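PDB 3DOA: fibrinogen binding protein from Staphylococcus aureus subsp. aureus Mu50, which probably binds fibrinogen, as its name indicates, and belongs to the NFACT family, whose members include ribosome-associated quality-control factors. Local coordinates for residues 3-9 and 92-98; 73-77 and 138-142; 78-82 and 114-118. One frame throughout, in Å; residues are numbered along the deposited sequence. Where two conformers were deposited one is given.

Interaction 1: residues 3-9 and 92-98; sequences YDGLFTK and QIGNDRR
Q92 reaches out across T8 with an extended chain, its amide oxygen ending beside K9, and so illustrates how an amide fixed within its own loop can still present its aliphatic flank to a helix. CG stands anti to the backbone N (chi1 174°), which carries the side chain out to the helix. There the CG2 methyl of T8 lies 3.7 Å from Q92 CG, the two side chains meeting at a slant, and Q92 OE1 comes 3.4 Å from K9 CB. The amide is held from within the loop: Q92 NE2 donates to D96 O at 3.0 Å, nearly straight (166°) and close to the amide plane, which fixes the flip and leaves OE1 turned to K9. T8 is secured in the same local manner, its OG1 sitting beside the backbone N and giving its proton to D4 O at 2.7 Å, an oxygen that also accepts from T8 N.

This loop is the tip of the hairpin joining strands 86-92 and 98-106, with a type II' turn from I93 to D96, and it rests against the first turn of helix 5-15. An N-terminal helix set against antiparallel sheets is consistent with the Fpg-like fold of NFACT N-terminal domains. Where the backbones come nearest, G5 CA makes a C-H contact of 3.2 Å to N95 O.

N95 and R97 frame that glycine. N95 brings OD1 to 3.7 Å from L6 CD2 while ND2 bonds to E199 O. R97 CG lies 3.7 Å from G5 N; beyond it one guanidinium face lies over D4 CA, with NH1 hydrogen-bonded to F201 O. D4 OD1, bonded to S202 OG, is 4.2 Å from R97 NH2: opposite charges, but no N-H points at the oxygen.

Interaction 2: residues 73-77 and 138-142; sequences MFARV and IEGFK
F74 and F141 form the aromatic part of this contact, an offset stack whose centroids are 4.4 Å apart and whose planes are inclined by only 9°. F74 leaves helix 73-77 with CG anti to its backbone N (chi1 -174°), a setting that directs the ring toward residues 138-142. Its CD2 and CE2 side slides over one face of the F141 ring. F141 in turn lays its own backbone and CB across a face of F74, and the CB adds a CH-pi contact, 4.0 Å from the centroid of the F74 ring. One phenylalanine therefore supplies ring, methylene and main chain to the same partner. I34 and Q28, from the neighbouring sheet, also touch both side chains.

Apolar contacts continue along the helix. The methylene chain of E139 approaches F74 at the edge, CG lying near the ring plane and 3.7 Å from CD1. One helical turn on, V77 meets I138 through methyl groups, CG1 to CG2 at 4.2 Å.

Polar interactions are local to the strand. E139 bends at chi2, bringing its carboxylate back to its own backbone: OE1 accepts from G140 N at 2.6 Å, through the anti lone pair, and also from H143 NE2. Those two donors hold the carboxylate while OE2 reaches toward the helix, where M73, coming from the opposite direction, sets its CE methyl 3.7 Å away.

The strand itself is irregular, since I138 and E139 both face L130, and this classic beta bulge lies where V77 and F74 are met. With axes 9.5 Å apart and directions at 147°, the arrangement is a helix lying roughly antiparallel to the outermost strand of the five-stranded sheet, while F74 also touches strands 22-30 and 33-40 of the four-stranded one.

Interaction 3: residues 78-82 and 114-118; sequences FRKHL and YRTVI
H81 and R115 are brought together by three similar torsions. In H81, CG sits beside the backbone N (chi1 -66°), so the imidazole hangs from the helix toward the strand; in R115 the same choice at chi1 (-56°) is followed by a second bend at chi2, which folds the chain back so that NE arrives at the ring. The setting is a helix on the face of an antiparallel beta-sheet: the C-terminal turn of helix 73-82 lies over strand 112-120, the middle strand of five, with axes 9.8 Å apart.

At the polar side R115 NE donates to H81 ND1 over 3.0 Å. The donor comes in at the edge of the imidazole, close to its plane, but ND1 is tilted out of the guanidinium plane, the two planes being 49° apart, and the bond is somewhat bent. The ring nitrogen is thereby fixed as an acceptor.

L82 divides its two methyls between partners. CD2 packs on the aliphatic stem of R115, 3.6 Å from CB, while CD1 reaches V117 CG2 at 3.5 Å and also covers a face of the F78 ring. The same V117 methyl touches F78 CE2 more loosely, at 4.3 Å. On the side of its own strand, R115 NH1 donates to Y114 O at 3.1 Å, from above the carbonyl plane.

Interactions 2 and 3 divide one helix, 73-82, between them and engage the same five-stranded sheet, the first at the edge strand 137-140 and the second at the middle strand 112-120. Their centres are 9 Å apart, and they touch where I138 CD1 lies 3.5 Å from R115 NE. Interaction 1 stands some 21 to 23 Å from both, centre to centre. Along the chain the order is 3-9, 73-77, 78-82, 92-98, 114-118, 138-142: interaction 1 interleaves with the others, and both segments of interaction 3 fall between those of interaction 2. The five-stranded sheet thus meets helix 5-15 through its 92-98 hairpin loop and helix 73-82 through strands 112-120 and 137-140.

Interaction 1: residues 3-9 and 92-98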
loop_
_atom_site.group_PDB
_atom_site.type_symbol
_atom_site.label_atom_id
_atom_site.label_comp_id
_atom_site.label_asym_id
_atom_site.label_seq_id
_atom_site.Cartn_x
_atom_site.Cartn_y
_atom_site.Cartn_z
ATOM N N TYR A 3 1.322 -7.510 0.546
ATOM C CA TYR A 3 1.040 -6.052 0.635
ATOM C C TYR A 3 -0.458 -5.733 0.360
ATOM O O TYR A 3 -0.830 -5.378 -0.688
ATOM C CB TYR A 3 1.992 -5.275 -0.269
ATOM C CG TYR A 3 2.473 -3.929 0.306
ATOM C CD1 TYR A 3 1.566 -2.889 0.606
ATOM C CD2 TYR A 3 3.822 -3.692 0.523
ATOM C CE1 TYR A 3 2.013 -1.672 1.092
ATOM C CE2 TYR A 3 4.262 -2.497 1.035
ATOM C CZ TYR A 3 3.363 -1.489 1.318
ATOM O OH TYR A 3 3.822 -0.320 1.851
ATOM N N ASP A 4 -1.282 -6.031 1.343
ATOM C CA ASP A 4 -2.680 -5.676 1.498
ATOM C C ASP A 4 -3.042 -4.216 1.531
ATOM O O ASP A 4 -2.194 -3.335 1.767
ATOM C CB ASP A 4 -2.986 -5.945 2.980
ATOM C CG ASP A 4 -3.172 -7.300 3.260
ATOM O OD1 ASP A 4 -2.737 -8.068 2.407
ATOM O OD2 ASP A 4 -3.766 -7.623 4.293
ATOM N N GLY A 5 -4.350 -4.009 1.531
ATOM C CA GLY A 5 -4.926 -2.844 2.121
ATOM C C GLY A 5 -4.434 -2.636 3.531
ATOM O O GLY A 5 -3.856 -1.615 3.845
ATOM N N LEU A 6 -4.641 -3.607 4.408
ATOM C CA LEU A 6 -4.337 -3.392 5.826
ATOM C C LEU A 6 -2.852 -3.147 6.085
ATOM O O LEU A 6 -2.482 -2.317 6.923
ATOM C CB LEU A 6 -4.886 -4.541 6.666
ATOM C CG LEU A 6 -6.358 -4.906 6.405
ATOM C CD1 LEU A 6 -6.494 -6.185 7.008
ATOM C CD2 LEU A 6 -7.424 -3.980 7.016
ATOM N N PHE A 7 -1.998 -3.845 5.356
ATOM C CA PHE A 7 -0.565 -3.573 5.421
ATOM C C PHE A 7 -0.305 -2.111 5.016
ATOM O O PHE A 7 0.318 -1.327 5.770
ATOM C CB PHE A 7 0.190 -4.522 4.512
ATOM C CG PHE A 7 1.627 -4.516 4.756
ATOM C CD1 PHE A 7 2.178 -5.337 5.724
ATOM C CD2 PHE A 7 2.445 -3.648 4.079
ATOM C CE1 PHE A 7 3.574 -5.339 6.010
ATOM C CE2 PHE A 7 3.830 -3.633 4.331
ATOM C CZ PHE A 7 4.407 -4.500 5.316
ATOM N N THR A 8 -0.836 -1.730 3.850
ATOM C CA THR A 8 -0.851 -0.319 3.441
ATOM C C THR A 8 -1.347 0.626 4.550
ATOM O O THR A 8 -0.711 1.648 4.844
ATOM C CB THR A 8 -1.720 -0.127 2.225
ATOM O OG1 THR A 8 -1.194 -0.918 1.160
ATOM C CG2 THR A 8 -1.819 1.337 1.812
ATOM N N LYS A 9 -2.456 0.319 5.195
ATOM C CA LYS A 9 -2.908 1.226 6.232
ATOM C C LYS A 9 -1.742 1.461 7.163
ATOM O O LYS A 9 -1.494 2.595 7.545
ATOM C CB LYS A 9 -4.155 0.700 6.995
ATOM C CG LYS A 9 -4.311 1.235 8.436
ATOM C CD LYS A 9 -5.584 0.721 9.144
ATOM C CE LYS A 9 -6.446 1.826 9.719
ATOM N NZ LYS A 9 -5.586 2.915 10.332
ATOM N N GLN A 92 -4.058 7.031 2.163
ATOM C CA GLN A 92 -4.432 5.778 1.516
ATOM C C GLN A 92 -5.798 6.030 1.036
ATOM O O GLN A 92 -6.552 6.676 1.731
ATOM C CB GLN A 92 -4.460 4.625 2.544
ATOM C CG GLN A 92 -4.989 3.236 2.023
ATOM C CD GLN A 92 -5.306 2.219 3.156
ATOM O OE1 GLN A 92 -5.225 2.544 4.350
ATOM N NE2 GLN A 92 -5.658 0.994 2.772
ATOM N N ILE A 93 -6.142 5.513 -0.139
ATOM C CA ILE A 93 -7.496 5.703 -0.655
ATOM C C ILE A 93 -8.350 4.559 -0.175
ATOM O O ILE A 93 -8.190 3.426 -0.590
ATOM C CB ILE A 93 -7.549 5.856 -2.172
ATOM C CG1 ILE A 93 -6.507 6.898 -2.621
ATOM C CG2 ILE A 93 -8.890 6.323 -2.581
ATOM C CD1 ILE A 93 -6.399 8.236 -1.804
ATOM N N GLY A 94 -9.247 4.879 0.739
ATOM C CA GLY A 94 -10.082 3.881 1.395
ATOM C C GLY A 94 -9.200 2.881 2.100
ATOM O O GLY A 94 -8.145 3.239 2.709
ATOM N N ASN A 95 -9.629 1.617 1.957
ATOM C CA ASN A 95 -8.774 0.445 2.335
ATOM C C ASN A 95 -8.054 -0.216 1.142
ATOM O O ASN A 95 -7.544 -1.288 1.298
ATOM C CB ASN A 95 -9.556 -0.575 3.213
ATOM C CG ASN A 95 -8.662 -1.653 3.812
ATOM O OD1 ASN A 95 -7.622 -1.380 4.447
ATOM N ND2 ASN A 95 -9.068 -2.907 3.588
ATOM N N ASP A 96 -7.931 0.492 0.008
ATOM C CA ASP A 96 -7.365 -0.068 -1.206
ATOM C C ASP A 96 -5.875 -0.054 -1.102
ATOM O O ASP A 96 -5.348 0.445 -0.137
ATOM C CB ASP A 96 -7.838 0.628 -2.485
ATOM C CG ASP A 96 -7.572 -0.238 -3.736
ATOM O OD1 ASP A 96 -7.231 -1.436 -3.543
ATOM O OD2 ASP A 96 -7.651 0.219 -4.915
ATOM N N ARG A 97 -5.223 -0.698 -2.059
ATOM C CA ARG A 97 -3.760 -0.765 -2.154
ATOM C C ARG A 97 -3.178 0.421 -3.046
ATOM O O ARG A 97 -2.479 0.219 -4.082
ATOM C CB ARG A 97 -3.299 -2.116 -2.747
ATOM C CG ARG A 97 -3.628 -3.425 -2.023
ATOM C CD ARG A 97 -4.010 -4.520 -3.097
ATOM N NE ARG A 97 -3.757 -5.861 -2.560
ATOM C CZ ARG A 97 -4.651 -6.734 -2.004
ATOM N NH1 ARG A 97 -5.971 -6.469 -1.935
ATOM N NH2 ARG A 97 -4.217 -7.920 -1.529
ATOM N N ARG A 98 -3.459 1.621 -2.536
ATOM C CA ARG A 98 -3.251 2.890 -3.148
ATOM C C ARG A 98 -2.845 3.970 -2.119
ATOM O O ARG A 98 -3.532 4.220 -1.106
ATOM C CB ARG A 98 -4.531 3.314 -3.804
ATOM C CG ARG A 98 -4.721 2.662 -5.109
ATOM C CD ARG A 98 -6.177 2.640 -5.560
ATOM N NE ARG A 98 -6.642 3.902 -6.133
ATOM C CZ ARG A 98 -7.859 4.416 -5.932
ATOM N NH1 ARG A 98 -8.732 3.792 -5.160
ATOM N NH2 ARG A 98 -8.207 5.575 -6.504
#

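Interaction 2: residues 73-77 and 138-142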
loop_
_atom_site.group_PDB
_atom_site.type_symbol
_atom_site.label_atom_id
_atom_site.label_comp_id
_atom_site.label_asym_id
_atom_site.label_seq_id
_atom_site.Cartn_x
_atom_site.Cartn_y
_atom_site.Cartn_z
ATOM N N MET A 73 14.242 9.920 -18.027
ATOM C CA MET A 73 13.091 10.752 -18.309
ATOM C C MET A 73 12.135 10.856 -17.137
ATOM O O MET A 73 11.765 11.952 -16.685
ATOM C CB MET A 73 12.424 10.167 -19.541
ATOM C CG MET A 73 11.213 10.858 -20.073
ATOM S SD MET A 73 9.717 10.510 -19.084
ATOM C CE MET A 73 9.014 8.987 -19.802
ATOM N N PHE A 74 11.720 9.714 -16.614
ATOM C CA PHE A 74 10.606 9.728 -15.703
ATOM C C PHE A 74 11.013 10.391 -14.408
ATOM O O PHE A 74 10.246 11.168 -13.822
ATOM C CB PHE A 74 10.149 8.341 -15.453
ATOM C CG PHE A 74 8.935 8.268 -14.656
ATOM C CD1 PHE A 74 7.703 8.600 -15.224
ATOM C CD2 PHE A 74 8.982 7.836 -13.336
ATOM C CE1 PHE A 74 6.499 8.522 -14.429
ATOM C CE2 PHE A 74 7.788 7.735 -12.550
ATOM C CZ PHE A 74 6.556 8.080 -13.095
ATOM N N ALA A 75 12.237 10.095 -13.980
ATOM C CA ALA A 75 12.855 10.740 -12.816
ATOM C C ALA A 75 12.993 12.243 -13.083
ATOM O O ALA A 75 12.692 13.049 -12.200
ATOM C CB ALA A 75 14.224 10.117 -12.520
ATOM N N ARG A 76 13.415 12.599 -14.306
ATOM C CA ARG A 76 13.508 14.002 -14.734
ATOM C C ARG A 76 12.150 14.697 -14.516
ATOM O O ARG A 76 12.038 15.714 -13.796
ATOM C CB ARG A 76 13.880 14.113 -16.213
ATOM C CG ARG A 76 15.326 14.084 -16.566
ATOM C CD ARG A 76 15.498 14.675 -17.984
ATOM N NE ARG A 76 15.042 13.794 -19.074
ATOM C CZ ARG A 76 15.691 12.676 -19.465
ATOM N NH1 ARG A 76 16.811 12.273 -18.840
ATOM N NH2 ARG A 76 15.208 11.923 -20.468
ATOM N N VAL A 77 11.114 14.106 -15.108
ATOM C CA VAL A 77 9.819 14.702 -15.009
ATOM C C VAL A 77 9.523 14.898 -13.560
ATOM O O VAL A 77 9.015 15.941 -13.153
ATOM C CB VAL A 77 8.698 13.872 -15.551
ATOM C CG1 VAL A 77 7.399 14.581 -15.240
ATOM C CG2 VAL A 77 8.872 13.607 -17.044
ATOM N N ILE A 138 -0.067 14.045 -15.306
ATOM C CA ILE A 138 1.118 14.639 -15.916
ATOM C C ILE A 138 1.953 13.554 -16.568
ATOM O O ILE A 138 2.330 13.674 -17.720
ATOM C CB ILE A 138 1.954 15.439 -14.871
ATOM C CG1 ILE A 138 1.138 16.675 -14.461
ATOM C CG2 ILE A 138 3.371 15.745 -15.400
ATOM C CD1 ILE A 138 1.383 17.118 -13.143
ATOM N N GLU A 139 2.233 12.468 -15.835
ATOM C CA GLU A 139 3.033 11.321 -16.401
ATOM C C GLU A 139 2.739 10.049 -15.634
ATOM O O GLU A 139 2.241 10.093 -14.495
ATOM C CB GLU A 139 4.557 11.631 -16.422
ATOM C CG GLU A 139 5.503 10.780 -17.283
ATOM C CD GLU A 139 4.974 10.326 -18.640
ATOM O OE1 GLU A 139 3.908 9.672 -18.706
ATOM O OE2 GLU A 139 5.663 10.552 -19.662
ATOM N N GLY A 140 3.012 8.937 -16.323
ATOM C CA GLY A 140 2.847 7.570 -15.825
ATOM C C GLY A 140 4.094 6.712 -15.977
ATOM O O GLY A 140 4.653 6.570 -17.088
ATOM N N PHE A 141 4.536 6.105 -14.875
ATOM C CA PHE A 141 5.644 5.202 -15.004
ATOM C C PHE A 141 5.277 4.134 -16.017
ATOM O O PHE A 141 6.127 3.633 -16.660
ATOM C CB PHE A 141 6.003 4.584 -13.679
ATOM C CG PHE A 141 7.499 4.259 -13.506
ATOM C CD1 PHE A 141 8.368 4.251 -14.545
ATOM C CD2 PHE A 141 7.996 3.935 -12.241
ATOM C CE1 PHE A 141 9.684 3.976 -14.311
ATOM C CE2 PHE A 141 9.305 3.666 -12.023
ATOM C CZ PHE A 141 10.149 3.668 -13.026
ATOM N N LYS A 142 4.003 3.802 -16.161
ATOM C CA LYS A 142 3.535 2.948 -17.242
ATOM C C LYS A 142 2.291 3.547 -17.899
ATOM O O LYS A 142 1.387 4.015 -17.214
ATOM C CB LYS A 142 3.155 1.564 -16.689
ATOM C CG LYS A 142 4.024 0.349 -17.084
ATOM C CD LYS A 142 3.985 -0.798 -15.991
ATOM C CE LYS A 142 2.595 -1.523 -15.860
ATOM N NZ LYS A 142 2.526 -2.504 -14.723
#

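Interaction 3: residues 78-82 and 114-118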
loop_
_atom_site.group_PDB
_atom_site.type_symbol
_atom_site.label_atom_id
_atom_site.label_comp_id
_atom_site.label_asym_id
_atom_site.label_seq_id
_atom_site.Cartn_x
_atom_site.Cartn_y
_atom_site.Cartn_z
ATOM N N PHE A 78 9.833 13.901 -12.754
ATOM C CA PHE A 78 9.562 14.028 -11.331
ATOM C C PHE A 78 10.295 15.187 -10.598
ATOM O O PHE A 78 9.691 15.928 -9.820
ATOM C CB PHE A 78 9.883 12.712 -10.682
ATOM C CG PHE A 78 8.685 11.875 -10.404
ATOM C CD1 PHE A 78 7.705 11.686 -11.399
ATOM C CD2 PHE A 78 8.564 11.210 -9.174
ATOM C CE1 PHE A 78 6.586 10.856 -11.162
ATOM C CE2 PHE A 78 7.477 10.397 -8.933
ATOM C CZ PHE A 78 6.475 10.228 -9.926
ATOM N N ARG A 79 11.580 15.326 -10.845
ATOM C CA ARG A 79 12.322 16.444 -10.319
ATOM C C ARG A 79 11.740 17.790 -10.716
ATOM O O ARG A 79 11.577 18.669 -9.867
ATOM C CB ARG A 79 13.721 16.380 -10.840
ATOM C CG ARG A 79 14.391 15.096 -10.478
ATOM C CD ARG A 79 15.756 14.923 -11.124
ATOM N NE ARG A 79 16.599 14.101 -10.265
ATOM C CZ ARG A 79 17.868 13.789 -10.481
ATOM N NH1 ARG A 79 18.555 14.228 -11.526
ATOM N NH2 ARG A 79 18.462 13.024 -9.601
ATOM N N LYS A 80 11.437 17.944 -12.001
ATOM C CA LYS A 80 10.818 19.154 -12.523
ATOM C C LYS A 80 9.657 19.608 -11.679
ATOM O O LYS A 80 9.567 20.744 -11.275
ATOM C CB LYS A 80 10.250 18.866 -13.890
ATOM C CG LYS A 80 10.332 20.008 -14.886
ATOM C CD LYS A 80 9.487 19.767 -16.220
ATOM C CE LYS A 80 8.177 20.623 -16.276
ATOM N NZ LYS A 80 8.117 21.403 -17.558
ATOM N N HIS A 81 8.747 18.695 -11.393
ATOM C CA HIS A 81 7.518 19.045 -10.689
ATOM C C HIS A 81 7.583 18.930 -9.184
ATOM O O HIS A 81 6.753 19.536 -8.505
ATOM C CB HIS A 81 6.406 18.141 -11.147
ATOM C CG HIS A 81 6.021 18.321 -12.572
ATOM N ND1 HIS A 81 4.847 18.940 -12.943
ATOM C CD2 HIS A 81 6.605 17.892 -13.716
ATOM C CE1 HIS A 81 4.747 18.912 -14.262
ATOM N NE2 HIS A 81 5.801 18.286 -14.755
ATOM N N LEU A 82 8.494 18.123 -8.650
ATOM C CA LEU A 82 8.446 17.799 -7.210
ATOM C C LEU A 82 9.673 18.235 -6.434
ATOM O O LEU A 82 9.583 18.648 -5.309
ATOM C CB LEU A 82 8.217 16.304 -7.011
ATOM C CG LEU A 82 7.022 15.706 -7.767
ATOM C CD1 LEU A 82 6.886 14.216 -7.501
ATOM C CD2 LEU A 82 5.720 16.445 -7.440
ATOM N N TYR A 114 0.540 22.499 -7.456
ATOM C CA TYR A 114 0.031 21.484 -6.577
ATOM C C TYR A 114 0.025 20.162 -7.381
ATOM O O TYR A 114 -0.619 20.045 -8.419
ATOM C CB TYR A 114 -1.384 21.867 -6.134
ATOM C CG TYR A 114 -1.437 22.921 -5.031
ATOM C CD1 TYR A 114 -1.859 24.211 -5.298
ATOM C CD2 TYR A 114 -1.064 22.621 -3.711
ATOM C CE1 TYR A 114 -1.931 25.161 -4.281
ATOM C CE2 TYR A 114 -1.113 23.530 -2.710
ATOM C CZ TYR A 114 -1.557 24.815 -2.986
ATOM O OH TYR A 114 -1.604 25.792 -1.995
ATOM N N ARG A 115 0.775 19.182 -6.877
ATOM C CA ARG A 115 0.949 17.828 -7.460
ATOM C C ARG A 115 0.565 16.678 -6.496
ATOM O O ARG A 115 0.695 16.833 -5.271
ATOM C CB ARG A 115 2.398 17.660 -7.820
ATOM C CG ARG A 115 2.885 18.722 -8.729
ATOM C CD ARG A 115 2.165 18.671 -10.039
ATOM N NE ARG A 115 2.641 19.628 -11.054
ATOM C CZ ARG A 115 1.878 20.580 -11.569
ATOM N NH1 ARG A 115 0.607 20.770 -11.156
ATOM N NH2 ARG A 115 2.405 21.358 -12.490
ATOM N N THR A 116 0.073 15.564 -7.058
ATOM C CA THR A 116 -0.136 14.316 -6.323
ATOM C C THR A 116 0.571 13.152 -7.003
ATOM O O THR A 116 0.373 12.916 -8.212
ATOM C CB THR A 116 -1.580 13.970 -6.259
ATOM O OG1 THR A 116 -2.223 14.962 -5.468
ATOM C CG2 THR A 116 -1.783 12.623 -5.625
ATOM N N VAL A 117 1.415 12.447 -6.234
ATOM C CA VAL A 117 1.978 11.162 -6.664
ATOM C C VAL A 117 1.050 10.017 -6.188
ATOM O O VAL A 117 0.735 9.930 -5.003
ATOM C CB VAL A 117 3.363 10.981 -6.083
ATOM C CG1 VAL A 117 3.911 9.565 -6.398
ATOM C CG2 VAL A 117 4.275 12.098 -6.610
ATOM N N ILE A 118 0.587 9.188 -7.124
ATOM C CA ILE A 118 -0.285 8.033 -6.854
ATOM C C ILE A 118 0.466 6.684 -7.104
ATOM O O ILE A 118 0.881 6.386 -8.230
ATOM C CB ILE A 118 -1.512 8.060 -7.733
ATOM C CG1 ILE A 118 -2.062 9.489 -7.849
ATOM C CG2 ILE A 118 -2.546 7.139 -7.163
ATOM C CD1 ILE A 118 -3.536 9.580 -8.365
#